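Local coordinates for protein structure-specific endonuclease subunit SLX4 (Thielavia terrestris, PDB 6SEI) that probably serves as the regulatory subunit of the SLX1-SLX4 endonuclease, which cuts branched DNA structures arising during repair and recombination, at residues Gln16-Val27 / Asp78-Lys86. Numbering follows the deposited sequence.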
ATOM      1  N   GLN B  16      29.851 -25.918   7.055  1.00 70.78           N
ATOM      2  CA  GLN B  16      30.270 -24.551   7.341  1.00 62.46           C
ATOM      3  C   GLN B  16      29.855 -24.129   8.744  1.00 58.53           C
ATOM      4  O   GLN B  16      30.493 -23.255   9.342  1.00 56.15           O
ATOM      5  CB  GLN B  16      29.688 -23.596   6.299  1.00 60.68           C
ATOM      6  CG  GLN B  16      30.350 -22.231   6.270  1.00 57.47           C
ATOM      7  CD  GLN B  16      29.359 -21.110   6.042  1.00 59.11           C
ATOM      8  OE1 GLN B  16      28.462 -20.887   6.853  1.00 60.26           O
ATOM      9  NE2 GLN B  16      29.518 -20.393   4.936  1.00 59.91           N
ATOM     10  N   VAL B  17      28.796 -24.735   9.283  1.00 56.75           N
ATOM     11  CA  VAL B  17      28.425 -24.484  10.672  1.00 52.10           C
ATOM     12  C   VAL B  17      29.393 -25.190  11.614  1.00 46.97           C
ATOM     13  O   VAL B  17      29.800 -24.632  12.640  1.00 44.80           O
ATOM     14  CB  VAL B  17      26.969 -24.917  10.920  1.00 53.46           C
ATOM     15  CG1 VAL B  17      26.693 -25.044  12.411  1.00 38.93           C
ATOM     16  CG2 VAL B  17      26.008 -23.930  10.283  1.00 53.55           C
ATOM     17  N   SER B  18      29.785 -26.421  11.276  1.00 44.99           N
ATOM     18  CA  SER B  18      30.725 -27.153  12.119  1.00 41.66           C
ATOM     19  C   SER B  18      32.123 -26.551  12.043  1.00 38.73           C
ATOM     20  O   SER B  18      32.852 -26.533  13.041  1.00 37.01           O
ATOM     21  CB  SER B  18      30.751 -28.628  11.718  1.00 42.38           C
ATOM     22  OG  SER B  18      31.430 -29.405  12.691  1.00 41.16           O
ATOM     23  N   LEU B  19      32.519 -26.060  10.866  1.00 38.63           N
ATOM     24  CA  LEU B  19      33.804 -25.378  10.753  1.00 36.51           C
ATOM     25  C   LEU B  19      33.841 -24.136  11.632  1.00 34.81           C
ATOM     26  O   LEU B  19      34.852 -23.856  12.287  1.00 33.38           O
ATOM     27  CB  LEU B  19      34.081 -25.005   9.298  1.00 30.51           C
ATOM     28  CG  LEU B  19      35.336 -24.154   9.088  1.00 28.56           C
ATOM     29  CD1 LEU B  19      36.585 -24.991   9.285  1.00 27.92           C
ATOM     30  CD2 LEU B  19      35.338 -23.494   7.718  1.00 31.98           C
ATOM     31  N   PHE B  20      32.742 -23.382  11.663  1.00 34.96           N
ATOM     32  CA  PHE B  20      32.703 -22.159  12.454  1.00 33.09           C
ATOM     33  C   PHE B  20      32.726 -22.458  13.948  1.00 32.56           C
ATOM     34  O   PHE B  20      33.186 -21.625  14.736  1.00 31.07           O
ATOM     35  CB  PHE B  20      31.466 -21.337  12.086  1.00 33.90           C
ATOM     36  CG  PHE B  20      31.575 -20.624  10.759  1.00 33.75           C
ATOM     37  CD1 PHE B  20      32.610 -20.907   9.878  1.00 33.17           C
ATOM     38  CD2 PHE B  20      30.640 -19.671  10.394  1.00 30.09           C
ATOM     39  CE1 PHE B  20      32.706 -20.254   8.661  1.00 33.41           C
ATOM     40  CE2 PHE B  20      30.732 -19.013   9.178  1.00 31.77           C
ATOM     41  CZ  PHE B  20      31.768 -19.306   8.312  1.00 29.60           C
ATOM     42  N   ARG B  21      32.237 -23.632  14.354  1.00 34.15           N
ATOM     43  CA  ARG B  21      32.321 -24.020  15.759  1.00 33.86           C
ATOM     44  C   ARG B  21      33.762 -24.305  16.163  1.00 31.49           C
ATOM     45  O   ARG B  21      34.162 -24.019  17.297  1.00 30.49           O
ATOM     46  CB  ARG B  21      31.440 -25.240  16.027  1.00 36.53           C
ATOM     47  CG  ARG B  21      29.972 -24.917  16.247  1.00 39.26           C
ATOM     48  CD  ARG B  21      29.238 -26.094  16.878  1.00 42.22           C
ATOM     49  NE  ARG B  21      28.393 -26.802  15.918  1.00 45.87           N
ATOM     50  CZ  ARG B  21      27.065 -26.728  15.889  1.00 49.57           C
ATOM     51  NH1 ARG B  21      26.376 -27.407  14.980  1.00 52.08           N
ATOM     52  NH2 ARG B  21      26.424 -25.971  16.771  1.00 50.49           N
ATOM     53  N   TYR B  22      34.554 -24.869  15.244  1.00 31.21           N
ATOM     54  CA  TYR B  22      35.969 -25.098  15.519  1.00 29.01           C
ATOM     55  C   TYR B  22      36.734 -23.783  15.609  1.00 27.28           C
ATOM     56  O   TYR B  22      37.643 -23.646  16.434  1.00 25.93           O
ATOM     57  CB  TYR B  22      36.581 -25.991  14.442  1.00 29.12           C
ATOM     58  CG  TYR B  22      36.318 -27.468  14.626  1.00 30.38           C
ATOM     59  CD1 TYR B  22      36.784 -28.143  15.746  1.00 29.82           C
ATOM     60  CD2 TYR B  22      35.611 -28.188  13.674  1.00 32.53           C
ATOM     61  CE1 TYR B  22      36.547 -29.495  15.914  1.00 27.81           C
ATOM     62  CE2 TYR B  22      35.370 -29.539  13.832  1.00 33.92           C
ATOM     63  CZ  TYR B  22      35.839 -30.188  14.952  1.00 33.00           C
ATOM     64  OH  TYR B  22      35.596 -31.533  15.107  1.00 34.22           O
ATOM     65  N   ILE B  23      36.393 -22.811  14.759  1.00 27.73           N
ATOM     66  CA  ILE B  23      37.051 -21.511  14.830  1.00 27.01           C
ATOM     67  C   ILE B  23      36.678 -20.797  16.122  1.00 27.74           C
ATOM     68  O   ILE B  23      37.537 -20.220  16.801  1.00 27.05           O
ATOM     69  CB  ILE B  23      36.700 -20.656  13.599  1.00 27.08           C
ATOM     70  CG1 ILE B  23      37.084 -21.375  12.308  1.00 27.53           C
ATOM     71  CG2 ILE B  23      37.392 -19.304  13.674  1.00 25.55           C
ATOM     72  CD1 ILE B  23      36.549 -20.700  11.072  1.00 23.36           C
ATOM     73  N   THR B  24      35.393 -20.820  16.478  1.00 29.22           N
ATOM     74  CA  THR B  24      34.952 -20.193  17.719  1.00 29.24           C
ATOM     75  C   THR B  24      35.699 -20.769  18.912  1.00 28.82           C
ATOM     76  O   THR B  24      36.303 -20.028  19.696  1.00 28.07           O
ATOM     77  CB  THR B  24      33.442 -20.373  17.886  1.00 30.93           C
ATOM     78  OG1 THR B  24      32.778 -19.906  16.705  1.00 31.86           O
ATOM     79  CG2 THR B  24      32.935 -19.590  19.092  1.00 31.05           C
ATOM     80  N   GLN B  25      35.694 -22.097  19.051  1.00 29.66           N
ATOM     81  CA  GLN B  25      36.366 -22.721  20.185  1.00 29.70           C
ATOM     82  C   GLN B  25      37.857 -22.410  20.184  1.00 27.60           C
ATOM     83  O   GLN B  25      38.450 -22.187  21.245  1.00 27.29           O
ATOM     84  CB  GLN B  25      36.127 -24.228  20.173  1.00 31.92           C
ATOM     85  CG  GLN B  25      36.030 -24.843  21.558  1.00 33.87           C
ATOM     86  CD  GLN B  25      34.642 -24.697  22.173  1.00 36.68           C
ATOM     87  OE1 GLN B  25      34.158 -23.584  22.402  1.00 37.05           O
ATOM     88  NE2 GLN B  25      33.994 -25.828  22.440  1.00 38.83           N
ATOM     89  N   ALA B  26      38.477 -22.370  19.003  1.00 26.41           N
ATOM     90  CA  ALA B  26      39.898 -22.045  18.927  1.00 24.81           C
ATOM     91  C   ALA B  26      40.171 -20.650  19.480  1.00 25.12           C
ATOM     92  O   ALA B  26      41.067 -20.463  20.313  1.00 25.14           O
ATOM     93  CB  ALA B  26      40.387 -22.163  17.481  1.00 23.75           C
ATOM     94  N   VAL B  27      39.398 -19.659  19.030  1.00 25.59           N
ATOM     95  CA  VAL B  27      39.562 -18.291  19.515  1.00 25.00           C
ATOM     96  C   VAL B  27      39.240 -18.209  21.003  1.00 25.84           C
ATOM     97  O   VAL B  27      40.004 -17.647  21.794  1.00 25.73           O
ATOM     98  CB  VAL B  27      38.676 -17.329  18.699  1.00 24.80           C
ATOM     99  CG1 VAL B  27      38.784 -15.911  19.234  1.00 24.22           C
ATOM    100  CG2 VAL B  27      39.037 -17.381  17.223  1.00 24.00           C
ATOM    101  N   ASP B  78      36.886 -17.924   4.461  1.00 33.10           N
ATOM    102  CA  ASP B  78      36.101 -18.633   5.463  1.00 32.97           C
ATOM    103  C   ASP B  78      36.188 -17.934   6.814  1.00 32.53           C
ATOM    104  O   ASP B  78      35.186 -17.814   7.528  1.00 30.63           O
ATOM    105  CB  ASP B  78      36.577 -20.081   5.572  1.00 32.91           C
ATOM    106  CG  ASP B  78      36.068 -20.949   4.436  1.00 32.70           C
ATOM    107  OD1 ASP B  78      34.941 -20.701   3.951  1.00 32.02           O
ATOM    108  OD2 ASP B  78      36.797 -21.879   4.029  1.00 33.05           O
ATOM    109  N   VAL B  79      37.384 -17.462   7.179  1.00 33.79           N
ATOM    110  CA  VAL B  79      37.543 -16.664   8.389  1.00 32.94           C
ATOM    111  C   VAL B  79      36.796 -15.344   8.261  1.00 32.46           C
ATOM    112  O   VAL B  79      36.286 -14.811   9.252  1.00 23.33           O
ATOM    113  CB  VAL B  79      39.045 -16.453   8.681  1.00 32.80           C
ATOM    114  CG1 VAL B  79      39.251 -15.549   9.880  1.00 24.28           C
ATOM    115  CG2 VAL B  79      39.725 -17.789   8.903  1.00 25.32           C
ATOM    116  N   LYS B  80      36.704 -14.802   7.044  1.00 32.46           N
ATOM    117  CA  LYS B  80      35.934 -13.579   6.839  1.00 31.48           C
ATOM    118  C   LYS B  80      34.442 -13.837   7.007  1.00 30.00           C
ATOM    119  O   LYS B  80      33.739 -13.063   7.667  1.00 29.30           O
ATOM    120  CB  LYS B  80      36.225 -12.991   5.456  1.00 32.22           C
ATOM    121  CG  LYS B  80      35.556 -11.646   5.229  1.00 32.01           C
ATOM    122  CD  LYS B  80      35.584 -11.220   3.771  1.00 32.25           C
ATOM    123  CE  LYS B  80      34.593 -10.088   3.525  1.00 31.62           C
ATOM    124  NZ  LYS B  80      34.196  -9.977   2.096  1.00 31.78           N
ATOM    125  N   LYS B  81      33.938 -14.920   6.405  1.00 29.69           N
ATOM    126  CA  LYS B  81      32.552 -15.322   6.628  1.00 29.20           C
ATOM    127  C   LYS B  81      32.253 -15.455   8.116  1.00 28.31           C
ATOM    128  O   LYS B  81      31.219 -14.980   8.597  1.00 28.36           O
ATOM    129  CB  LYS B  81      32.265 -16.644   5.917  1.00 30.28           C
ATOM    130  CG  LYS B  81      32.069 -16.544   4.416  1.00 31.79           C
ATOM    131  CD  LYS B  81      31.689 -17.907   3.845  1.00 33.52           C
ATOM    132  CE  LYS B  81      31.253 -17.808   2.390  1.00 35.29           C
ATOM    133  NZ  LYS B  81      30.744 -19.111   1.869  1.00 37.24           N
ATOM    134  N   TRP B  82      33.160 -16.098   8.859  1.00 27.42           N
ATOM    135  CA  TRP B  82      32.944 -16.322  10.287  1.00 26.00           C
ATOM    136  C   TRP B  82      32.816 -15.005  11.037  1.00 25.46           C
ATOM    137  O   TRP B  82      31.906 -14.830  11.855  1.00 25.18           O
ATOM    138  CB  TRP B  82      34.087 -17.158  10.866  1.00 25.80           C
ATOM    139  CG  TRP B  82      33.931 -17.459  12.333  1.00 25.46           C
ATOM    140  CD1 TRP B  82      33.254 -18.510  12.888  1.00 25.49           C
ATOM    141  CD2 TRP B  82      34.459 -16.698  13.431  1.00 25.02           C
ATOM    142  NE1 TRP B  82      33.329 -18.449  14.261  1.00 25.02           N
ATOM    143  CE2 TRP B  82      34.060 -17.348  14.619  1.00 24.77           C
ATOM    144  CE3 TRP B  82      35.227 -15.533  13.524  1.00 24.78           C
ATOM    145  CZ2 TRP B  82      34.407 -16.871  15.880  1.00 24.36           C
ATOM    146  CZ3 TRP B  82      35.568 -15.061  14.778  1.00 24.34           C
ATOM    147  CH2 TRP B  82      35.160 -15.731  15.939  1.00 24.20           C
ATOM    148  N   CYS B  83      33.721 -14.060  10.767  1.00 25.29           N
ATOM    149  CA  CYS B  83      33.680 -12.774  11.456  1.00 24.77           C
ATOM    150  C   CYS B  83      32.369 -12.050  11.186  1.00 24.49           C
ATOM    151  O   CYS B  83      31.727 -11.534  12.108  1.00 24.24           O
ATOM    152  CB  CYS B  83      34.857 -11.905  11.017  1.00 25.01           C
ATOM    153  SG  CYS B  83      36.463 -12.446  11.620  1.00 25.27           S
ATOM    154  N   GLU B  84      31.955 -12.004   9.917  1.00 24.34           N
ATOM    155  CA  GLU B  84      30.722 -11.311   9.572  1.00 23.81           C
ATOM    156  C   GLU B  84      29.516 -11.978  10.214  1.00 23.24           C
ATOM    157  O   GLU B  84      28.573 -11.300  10.635  1.00 22.84           O
ATOM    158  CB  GLU B  84      30.568 -11.254   8.057  1.00 24.34           C
ATOM    159  CG  GLU B  84      31.730 -10.574   7.375  1.00 24.91           C
ATOM    160  CD  GLU B  84      31.393 -10.139   5.974  1.00 25.60           C
ATOM    161  OE1 GLU B  84      30.551 -10.809   5.334  1.00 25.60           O
ATOM    162  OE2 GLU B  84      31.963  -9.124   5.516  1.00 26.06           O
ATOM    163  N   SER B  85      29.530 -13.309  10.308  1.00 23.25           N
ATOM    164  CA  SER B  85      28.464 -13.995  11.025  1.00 22.93           C
ATOM    165  C   SER B  85      28.463 -13.661  12.512  1.00 23.16           C
ATOM    166  O   SER B  85      27.413 -13.770  13.153  1.00 23.37           O
ATOM    167  CB  SER B  85      28.576 -15.510  10.813  1.00 22.47           C
ATOM    168  OG  SER B  85      29.550 -16.091  11.658  1.00 22.10           O
ATOM    169  N   LYS B  86      29.599 -13.225  13.064  1.00 23.24           N
ATOM    170  CA  LYS B  86      29.733 -12.945  14.490  1.00 23.05           C
ATOM    171  C   LYS B  86      29.664 -11.460  14.828  1.00 23.07           C
ATOM    172  O   LYS B  86      29.885 -11.100  15.991  1.00 23.29           O
ATOM    173  CB  LYS B  86      31.057 -13.505  15.025  1.00 20.18           C
ATOM    174  CG  LYS B  86      31.211 -15.006  14.921  1.00 20.41           C
ATOM    175  CD  LYS B  86      30.152 -15.732  15.714  1.00 20.12           C
ATOM    176  CE  LYS B  86      30.438 -17.216  15.746  1.00 20.39           C
ATOM    177  NZ  LYS B  86      29.178 -18.004  15.811  1.00 23.57           N
TER
HETATM  178  O   HOH W   1      30.079 -21.192  16.719  1.00 65.35           O
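Trp82, on helix 76-85, reaches across to Phe20, Ile23 and Thr24 of helix 12-29 and makes the largest single contribution to the contact. CB points at helix 12-29, and with CG anti to the backbone N (chi1 -179°) the indole is carried alongside Ile23 and Thr24. Trp82 CB lies over the face of the Phe20 ring, 3.9 Å from its centroid. Ile23 CG2 lies over one face of the Trp82 five-membered ring, nearest CD2 and 3.9 Å from the centroid, in a CH-pi contact, while Lys86 CG covers the opposite face of the indole. The five-membered ring turns its CD1 edge to the face of Phe20 in a T-shaped pair with planes at 86°, Trp82 CD1 lying 3.4 Å from Phe20 CG. Trp82 NE1 then donates to Thr24 OG1 over 2.9 Å, with the acceptor close to the indole plane; a second, weak bond goes to Phe20 O. Thr24 OG1 itself donates to Phe20 O at 2.6 Å, so the hydroxyl relays between the indole and a helix carbonyl, and it also accepts from a water. Trp82 CE2 and CZ2 each lie 3.5 Å from Thr24 OG1, and at the far end Trp82 CH2 meets Val27 CG2 at 4.4 Å.

Phe20 is in turn the knob in a hole formed by Asp78, Lys81, Trp82 and Ser85, with Lys81 CB at its edge, 3.6 Å from Phe20 CZ. Met45 of helix 41-46 also touches Trp82, and an apolar side chain of the partner protein chain packs on it. The axes of 16-27 and 78-85 cross at -80°, a near-perpendicular helix packing with Phe20 as a single knob, within the small helical, helix-turn-helix-related Slx4 endonuclease family domain at the C-terminal end of SLX4.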